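Local coordinates for histidine triad (HIT) protein (Sinorhizobium meliloti, PDB 3NRD), which probably binds nucleotides and may act as a nucleotide hydrolase or nucleotidyl transferase, as other histidine triad proteins do, although its own substrate is unknown, at residues D14-G19 / L28-R33; L66-L71 / V94-R99. All blocks are in the same frame, centred on the assembly; numbering follows the deposited sequence. Where two conformers were deposited one is given.

Contact 1 of 2, residues D14-G19 / L28-R33; sequences DGIPIG and LMNDRR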
ATOM      1  N   ASP A  14      19.250  -2.515   2.898  1.00 26.22           N
ATOM      2  CA  ASP A  14      18.572  -1.280   3.289  1.00 25.61           C
ATOM      3  C   ASP A  14      17.758  -1.364   4.573  1.00 24.52           C
ATOM      4  O   ASP A  14      17.311  -0.338   5.061  1.00 24.07           O
ATOM      5  CB  ASP A  14      17.657  -0.777   2.140  1.00 25.14           C
ATOM      6  CG  ASP A  14      18.441  -0.258   0.937  1.00 27.67           C
ATOM      7  OD1 ASP A  14      19.663  -0.002   1.022  1.00 29.20           O
ATOM      8  OD2 ASP A  14      17.807  -0.073  -0.114  1.00 31.83           O
ATOM      9  N   GLY A  15      17.509  -2.574   5.066  1.00 24.56           N
ATOM     10  CA  GLY A  15      16.646  -2.798   6.205  1.00 24.51           C
ATOM     11  C   GLY A  15      17.419  -3.490   7.307  1.00 25.08           C
ATOM     12  O   GLY A  15      18.309  -4.299   7.020  1.00 26.91           O
ATOM     13  N   ILE A  16      17.089  -3.169   8.557  1.00 24.65           N
ATOM     14  CA  ILE A  16      17.679  -3.801   9.730  1.00 24.19           C
ATOM     15  C   ILE A  16      16.715  -4.889  10.214  1.00 23.56           C
ATOM     16  O   ILE A  16      15.559  -4.582  10.422  1.00 21.20           O
ATOM     17  CB  ILE A  16      17.845  -2.792  10.856  1.00 24.76           C
ATOM     18  CG1 ILE A  16      18.800  -1.640  10.444  1.00 25.27           C
ATOM     19  CG2 ILE A  16      18.329  -3.522  12.140  1.00 25.00           C
ATOM     20  CD1 ILE A  16      18.609  -0.333  11.246  1.00 25.15           C
ATOM     21  N   PRO A  17      17.176  -6.152  10.411  1.00 23.75           N
ATOM     22  CA  PRO A  17      16.246  -7.179  10.911  1.00 23.51           C
ATOM     23  C   PRO A  17      15.783  -6.872  12.312  1.00 23.78           C
ATOM     24  O   PRO A  17      16.571  -6.456  13.104  1.00 24.76           O
ATOM     25  CB  PRO A  17      17.074  -8.465  10.908  1.00 23.53           C
ATOM     26  CG  PRO A  17      18.451  -8.047  10.918  1.00 24.91           C
ATOM     27  CD  PRO A  17      18.541  -6.680  10.284  1.00 25.30           C
ATOM     28  N   ILE A  18      14.498  -6.965  12.574  1.00 24.32           N
ATOM     29  CA  ILE A  18      13.970  -6.778  13.935  1.00 25.73           C
ATOM     30  C   ILE A  18      13.045  -7.909  14.407  1.00 26.33           C
ATOM     31  O   ILE A  18      12.426  -7.776  15.456  1.00 28.56           O
ATOM     32  CB  ILE A  18      13.267  -5.378  14.095  1.00 25.43           C
ATOM     33  CG1 ILE A  18      12.047  -5.229  13.202  1.00 25.33           C
ATOM     34  CG2 ILE A  18      14.259  -4.229  13.787  1.00 25.81           C
ATOM     35  CD1 ILE A  18      11.313  -3.938  13.445  1.00 22.94           C
ATOM     36  N   GLY A  19      12.976  -9.009  13.664  1.00 26.62           N
ATOM     37  CA  GLY A  19      12.176 -10.170  14.050  1.00 26.73           C
ATOM     38  C   GLY A  19      11.419 -10.770  12.882  1.00 25.66           C
ATOM     39  O   GLY A  19      11.456 -10.269  11.770  1.00 24.91           O
ATOM     40  N   LEU A  28      13.344  -2.990   9.822  1.00 21.31           N
ATOM     41  CA  LEU A  28      13.229  -1.555   9.990  1.00 21.02           C
ATOM     42  C   LEU A  28      13.993  -0.976   8.844  1.00 20.83           C
ATOM     43  O   LEU A  28      15.190  -1.226   8.746  1.00 22.77           O
ATOM     44  CB  LEU A  28      13.851  -1.116  11.325  1.00 20.53           C
ATOM     45  CG  LEU A  28      13.970   0.375  11.633  1.00 22.63           C
ATOM     46  CD1 LEU A  28      12.546   1.016  11.872  1.00 22.72           C
ATOM     47  CD2 LEU A  28      14.941   0.601  12.802  1.00 19.59           C
HETATM   48  N   MSE A  29      13.339  -0.238   7.967  1.00 20.14           N
HETATM   49  CA  MSE A  29      14.009   0.462   6.885  0.50 20.23           C
HETATM   50  C   MSE A  29      15.001   1.408   7.527  1.00 20.94           C
HETATM   51  O   MSE A  29      14.638   2.127   8.474  1.00 20.53           O
HETATM   52  CB  MSE A  29      12.992   1.236   6.038  0.50 19.81           C
HETATM   53  CG  MSE A  29      13.564   2.023   4.893  0.50 20.54           C
HETATM   54 SE   MSE A  29      14.284   0.918   3.510  0.38 20.85          SE
HETATM   55  CE  MSE A  29      12.651   0.572   2.493  0.50 20.36           C
ATOM     56  N   ASN A  30      16.245   1.407   7.038  1.00 21.00           N
ATOM     57  CA  ASN A  30      17.261   2.196   7.676  1.00 21.66           C
ATOM     58  C   ASN A  30      17.222   3.649   7.195  1.00 22.24           C
ATOM     59  O   ASN A  30      18.160   4.152   6.575  1.00 23.18           O
ATOM     60  CB  ASN A  30      18.620   1.577   7.483  1.00 22.23           C
ATOM     61  CG  ASN A  30      19.661   2.170   8.416  1.00 23.90           C
ATOM     62  OD1 ASN A  30      19.349   2.922   9.340  1.00 23.97           O
ATOM     63  ND2 ASN A  30      20.896   1.811   8.186  1.00 25.00           N
ATOM     64  N   ASP A  31      16.134   4.323   7.545  1.00 21.77           N
ATOM     65  CA  ASP A  31      15.941   5.712   7.238  1.00 22.52           C
ATOM     66  C   ASP A  31      15.146   6.229   8.411  1.00 22.41           C
ATOM     67  O   ASP A  31      13.956   6.056   8.452  1.00 21.93           O
ATOM     68  CB  ASP A  31      15.192   5.852   5.937  1.00 21.66           C
ATOM     69  CG  ASP A  31      15.084   7.270   5.479  1.00 23.62           C
ATOM     70  OD1 ASP A  31      15.392   8.216   6.241  1.00 23.97           O
ATOM     71  OD2 ASP A  31      14.702   7.439   4.313  1.00 24.44           O
ATOM     72  N   ARG A  32      15.817   6.862   9.361  1.00 23.18           N
ATOM     73  CA  ARG A  32      15.142   7.360  10.561  1.00 24.17           C
ATOM     74  C   ARG A  32      14.208   8.576  10.343  1.00 23.25           C
ATOM     75  O   ARG A  32      13.526   8.988  11.280  1.00 23.12           O
ATOM     76  CB  ARG A  32      16.166   7.638  11.692  1.00 25.46           C
ATOM     77  CG  ARG A  32      16.957   8.935  11.617  1.00 29.82           C
ATOM     78  CD  ARG A  32      17.663   9.256  12.978  1.00 36.33           C
ATOM     79  NE  ARG A  32      16.846   8.980  14.184  1.00 38.15           N
ATOM     80  N   ARG A  33      14.160   9.142   9.136  1.00 22.70           N
ATOM     81  CA  ARG A  33      13.283  10.294   8.875  1.00 22.79           C
ATOM     82  C   ARG A  33      11.814   9.986   9.116  1.00 22.31           C
ATOM     83  O   ARG A  33      11.084  10.884   9.509  1.00 22.52           O
ATOM     84  CB  ARG A  33      13.461  10.799   7.458  1.00 23.17           C
ATOM     85  CG  ARG A  33      14.834  11.454   7.231  1.00 23.32           C
ATOM     86  CD  ARG A  33      14.939  11.902   5.799  1.00 23.56           C
ATOM     87  NE  ARG A  33      14.949  10.768   4.869  1.00 21.48           N
ATOM     88  CZ  ARG A  33      14.747  10.878   3.551  1.00 23.23           C
ATOM     89  NH1 ARG A  33      14.545  12.078   2.956  1.00 23.54           N
ATOM     90  NH2 ARG A  33      14.804   9.783   2.793  1.00 23.18           N
TER
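Ile-16 holds CG1 anti to its carbonyl carbon (chi1 -62°), and an extended second torsion carries CD1 on toward the far strand. There CD1 lies 4.1 Å from CD2 of Leu-28 and 3.8 Å from OD1 of Asn-30. Asn-30 has CG anti to its backbone N (chi1 -166°), which brings its amide across the end of the isoleucine; OD1 has its polar partner elsewhere, in the backbone N of Trp-119. Ile-18 adds a second apolar touch, with its CG2 4.0 Å from CB of Leu-28. Isoleucine and leucine suit this face because their methyls meet each other and helix 121-134.

The backbones form the open end of an antiparallel hairpin. Ile-16 and Leu-28 are a hydrogen-bonded pair: Ile-16 N donates to Leu-28 O at 2.7 Å, nearly straight at 173°, and Leu-28 N returns a bond to Ile-16 O. Beyond them, Asn-30 N reaches Asp-14 O at 2.8 Å, extending the ladder into the loop after strand 24-29. Gly-15, just past a helix, forms a non-hydrogen-bonded pair with selenomethionine Met-29, and its CA sits 3.3 Å from Leu-28 O. In that loop, Asp-31 closes an Asx turn and forms a side-on salt bridge with Arg-33: OD1 takes NE at 2.9 Å and OD2 takes NH2, both on syn lone pairs. OD1 also accepts from Glu-117 N.

Within the HIT domain, strand 15-20 is the sheet's outermost strand in this chain, strand 36-41 lies beyond strand 24-29, and helix 121-134 packs on Ile-16, Ile-18 and Leu-28.

Contact 2 of 2, residues L66-L71 / V94-R99; sequences LVAAGL and VHVIAR. With SO4 (sulfate ion), chain H.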
ATOM      1  N   LEU A  66      -1.775  -5.864  12.221  1.00 20.21           N
ATOM      2  CA  LEU A  66      -1.223  -5.942  13.572  1.00 20.69           C
ATOM      3  C   LEU A  66      -0.005  -5.044  13.701  1.00 19.63           C
ATOM      4  O   LEU A  66       0.120  -4.353  14.671  1.00 20.34           O
ATOM      5  CB  LEU A  66      -0.845  -7.386  13.920  1.00 20.94           C
ATOM      6  CG  LEU A  66      -0.390  -7.721  15.322  1.00 24.50           C
ATOM      7  CD1 LEU A  66      -1.570  -7.893  16.273  1.00 28.47           C
ATOM      8  CD2 LEU A  66       0.489  -8.998  15.282  1.00 29.09           C
ATOM      9  N   VAL A  67       0.894  -5.079  12.731  1.00 18.80           N
ATOM     10  CA  VAL A  67       2.083  -4.231  12.766  1.00 18.49           C
ATOM     11  C   VAL A  67       1.721  -2.761  12.636  1.00 18.54           C
ATOM     12  O   VAL A  67       2.299  -1.942  13.325  1.00 20.38           O
ATOM     13  CB  VAL A  67       3.119  -4.657  11.685  1.00 18.04           C
ATOM     14  CG1 VAL A  67       4.196  -3.608  11.469  1.00 15.58           C
ATOM     15  CG2 VAL A  67       3.740  -5.989  12.111  1.00 17.27           C
ATOM     16  N   ALA A  68       0.762  -2.432  11.777  1.00 18.34           N
ATOM     17  CA  ALA A  68       0.341  -1.037  11.572  1.00 17.94           C
ATOM     18  C   ALA A  68      -0.216  -0.457  12.888  1.00 19.19           C
ATOM     19  O   ALA A  68       0.162   0.629  13.288  1.00 18.14           O
ATOM     20  CB  ALA A  68      -0.689  -0.942  10.463  1.00 17.49           C
ATOM     21  N   ALA A  69      -1.108  -1.206  13.535  1.00 19.95           N
ATOM     22  CA  ALA A  69      -1.673  -0.801  14.846  1.00 21.19           C
ATOM     23  C   ALA A  69      -0.560  -0.666  15.874  1.00 21.16           C
ATOM     24  O   ALA A  69      -0.493   0.327  16.587  1.00 21.51           O
ATOM     25  CB  ALA A  69      -2.745  -1.801  15.309  1.00 21.27           C
ATOM     26  N   GLY A  70       0.360  -1.632  15.879  1.00 21.33           N
ATOM     27  CA  GLY A  70       1.498  -1.607  16.790  1.00 21.44           C
ATOM     28  C   GLY A  70       2.422  -0.427  16.548  1.00 21.45           C
ATOM     29  O   GLY A  70       2.829   0.241  17.484  1.00 21.63           O
ATOM     30  N   LEU A  71       2.740  -0.178  15.286  1.00 20.44           N
ATOM     31  CA  LEU A  71       3.605   0.937  14.922  1.00 20.89           C
ATOM     32  C   LEU A  71       2.981   2.245  15.332  1.00 22.02           C
ATOM     33  O   LEU A  71       3.691   3.108  15.861  1.00 22.97           O
ATOM     34  CB  LEU A  71       3.916   0.923  13.412  1.00 20.03           C
ATOM     35  CG  LEU A  71       4.817   2.026  12.868  1.00 20.85           C
ATOM     36  CD1 LEU A  71       6.163   2.051  13.560  1.00 18.44           C
ATOM     37  CD2 LEU A  71       4.994   1.864  11.320  1.00 19.48           C
ATOM     38  N   VAL A  94       5.992  -5.302   2.042  1.00 17.93           N
ATOM     39  CA  VAL A  94       4.940  -4.346   2.345  1.00 17.45           C
ATOM     40  C   VAL A  94       5.531  -3.339   3.286  1.00 18.06           C
ATOM     41  O   VAL A  94       5.997  -3.722   4.383  1.00 19.60           O
ATOM     42  CB  VAL A  94       3.727  -4.989   2.984  1.00 17.26           C
ATOM     43  CG1 VAL A  94       2.693  -3.914   3.335  1.00 16.26           C
ATOM     44  CG2 VAL A  94       3.117  -6.050   2.051  1.00 15.33           C
ATOM     45  N   HIS A  95       5.529  -2.077   2.856  1.00 17.57           N
ATOM     46  CA  HIS A  95       5.938  -0.943   3.656  1.00 17.15           C
ATOM     47  C   HIS A  95       4.827  -0.601   4.642  1.00 17.36           C
ATOM     48  O   HIS A  95       3.663  -0.568   4.254  1.00 17.50           O
ATOM     49  CB  HIS A  95       6.198   0.293   2.775  1.00 17.96           C
ATOM     50  CG  HIS A  95       7.179   0.077   1.654  1.00 16.49           C
ATOM     51  ND1 HIS A  95       8.538   0.200   1.816  1.00 17.58           N
ATOM     52  CD2 HIS A  95       6.986  -0.192   0.340  1.00 18.09           C
ATOM     53  CE1 HIS A  95       9.147  -0.020   0.661  1.00 20.66           C
ATOM     54  NE2 HIS A  95       8.225  -0.237  -0.261  1.00 19.19           N
ATOM     55  N   VAL A  96       5.186  -0.340   5.903  1.00 17.62           N
ATOM     56  CA  VAL A  96       4.267   0.100   6.948  1.00 17.20           C
ATOM     57  C   VAL A  96       4.960   1.236   7.660  1.00 18.29           C
ATOM     58  O   VAL A  96       5.931   1.017   8.388  1.00 18.45           O
ATOM     59  CB  VAL A  96       3.947  -1.005   7.954  1.00 17.56           C
ATOM     60  CG1 VAL A  96       2.918  -0.496   9.017  1.00 16.27           C
ATOM     61  CG2 VAL A  96       3.454  -2.249   7.244  1.00 15.17           C
ATOM     62  N   ILE A  97       4.481   2.447   7.416  1.00 17.84           N
ATOM     63  CA  ILE A  97       5.225   3.661   7.727  1.00 18.39           C
ATOM     64  C   ILE A  97       4.385   4.557   8.644  1.00 18.15           C
ATOM     65  O   ILE A  97       3.210   4.783   8.359  1.00 19.13           O
ATOM     66  CB  ILE A  97       5.544   4.466   6.479  1.00 18.23           C
ATOM     67  CG1 ILE A  97       6.327   3.639   5.431  1.00 18.55           C
ATOM     68  CG2 ILE A  97       6.334   5.711   6.865  1.00 18.23           C
ATOM     69  CD1 ILE A  97       5.983   3.987   4.018  1.00 18.20           C
ATOM     70  N   ALA A  98       4.980   5.063   9.716  1.00 18.09           N
ATOM     71  CA  ALA A  98       4.306   5.976  10.667  1.00 18.47           C
ATOM     72  C   ALA A  98       4.479   7.425  10.216  1.00 18.96           C
ATOM     73  O   ALA A  98       5.596   7.867   9.996  1.00 19.19           O
ATOM     74  CB  ALA A  98       4.884   5.812  12.037  1.00 18.38           C
ATOM     75  N   ARG A  99       3.391   8.172  10.145  1.00 19.86           N
ATOM     76  CA  ARG A  99       3.411   9.545   9.636  1.00 20.75           C
ATOM     77  C   ARG A  99       2.696  10.549  10.540  1.00 22.75           C
ATOM     78  O   ARG A  99       1.804  10.199  11.327  1.00 22.60           O
ATOM     79  CB  ARG A  99       2.723   9.665   8.286  1.00 20.30           C
ATOM     80  CG  ARG A  99       3.176   8.729   7.220  1.00 20.19           C
ATOM     81  CD  ARG A  99       4.576   8.970   6.763  1.00 20.78           C
ATOM     82  NE  ARG A  99       4.839  10.321   6.268  1.00 22.17           N
ATOM     83  CZ  ARG A  99       4.668  10.773   5.031  1.00 20.50           C
ATOM     84  NH1 ARG A  99       4.169  10.006   4.068  1.00 21.74           N
ATOM     85  NH2 ARG A  99       5.023  12.032   4.754  1.00 20.69           N
TER
HETATM   86  S   SO4 H 207       9.971  -0.634  -3.289  1.00 29.25           S
HETATM   87  O1  SO4 H 207       8.639  -0.968  -2.786  1.00 28.07           O
HETATM   88  O2  SO4 H 207      10.883  -0.936  -2.213  1.00 31.15           O
HETATM   89  O3  SO4 H 207      10.362  -1.448  -4.415  1.00 30.52           O
HETATM   90  O4  SO4 H 207      10.139   0.724  -3.679  1.00 29.74           O
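This is a buried helix-on-sheet contact of the histidine triad fold, in which helix 54-75 packs against strand 94-99 in the antiparallel sheet. The short segments run almost the same way, at 20°, with their axes 8.6 Å apart. The contact is apolar packing, with side chains also resting on backbone. Val-96 sits at the middle of it: its CG1, anti to the backbone N, points at the helix and meets Ala-68 CB at 3.9 Å and Val-67 CG1 at 4.2 Å. Alanine suits position 68 because its single methyl lets the backbone come near, CA lying 3.7 Å from that same CG1; Phe-50 of the second subunit packs on this alanine too. A beta-branched valine suits the strand, where it is compact and stiff.

Strand alternation sends His-95 and Ile-97 to the other face of the sheet. His-93 and His-95 match the last two histidines of the family's His-φ-His-φ-His motif (φ hydrophobic), and His-95 NE2 donates to O1 of a sulfate ion at 2.7 Å, nearly straight (170°) and at the ring edge. His-93 NE2 and Gly-86 N also bind this ion, which probably came from the crystallisation liquor but is consistent with a phosphate-binding pocket. His-95 ND1 is bonded to Trp-36 NE1, and the two bonds together fix the ring's rotation. An alanine in place of His-95 would probably leave both the anion's O1 and the Trp-36 indole N-H without this mate.

Leu-71 finishes the helix side, its CG 3.9 Å from Ala-98 CB and its CD2 methyl resting on the strand backbone, just 3.2 Å from the carbonyl O of Val-96.

Contact 1 closes before contact 2 opens along the chain, and their centres lie about 13 Å apart within one HIT domain. Both are built on the same antiparallel sheet: contact 1 joins strands 15-20 and 24-29 at one edge, while contact 2 sets helix 54-75 against strand 94-99, beyond the intervening strand 36-41. Two helices are thus involved, 121-134 over the hairpin and 54-75 over strands 36-41, 94-99 and 79-84. In the conformer given for selenomethionine Met-29, one of two deposited, the open end of the hairpin approaches the histidine pocket where the sulfate sits. The shared sheet is the firmer link between the two contacts.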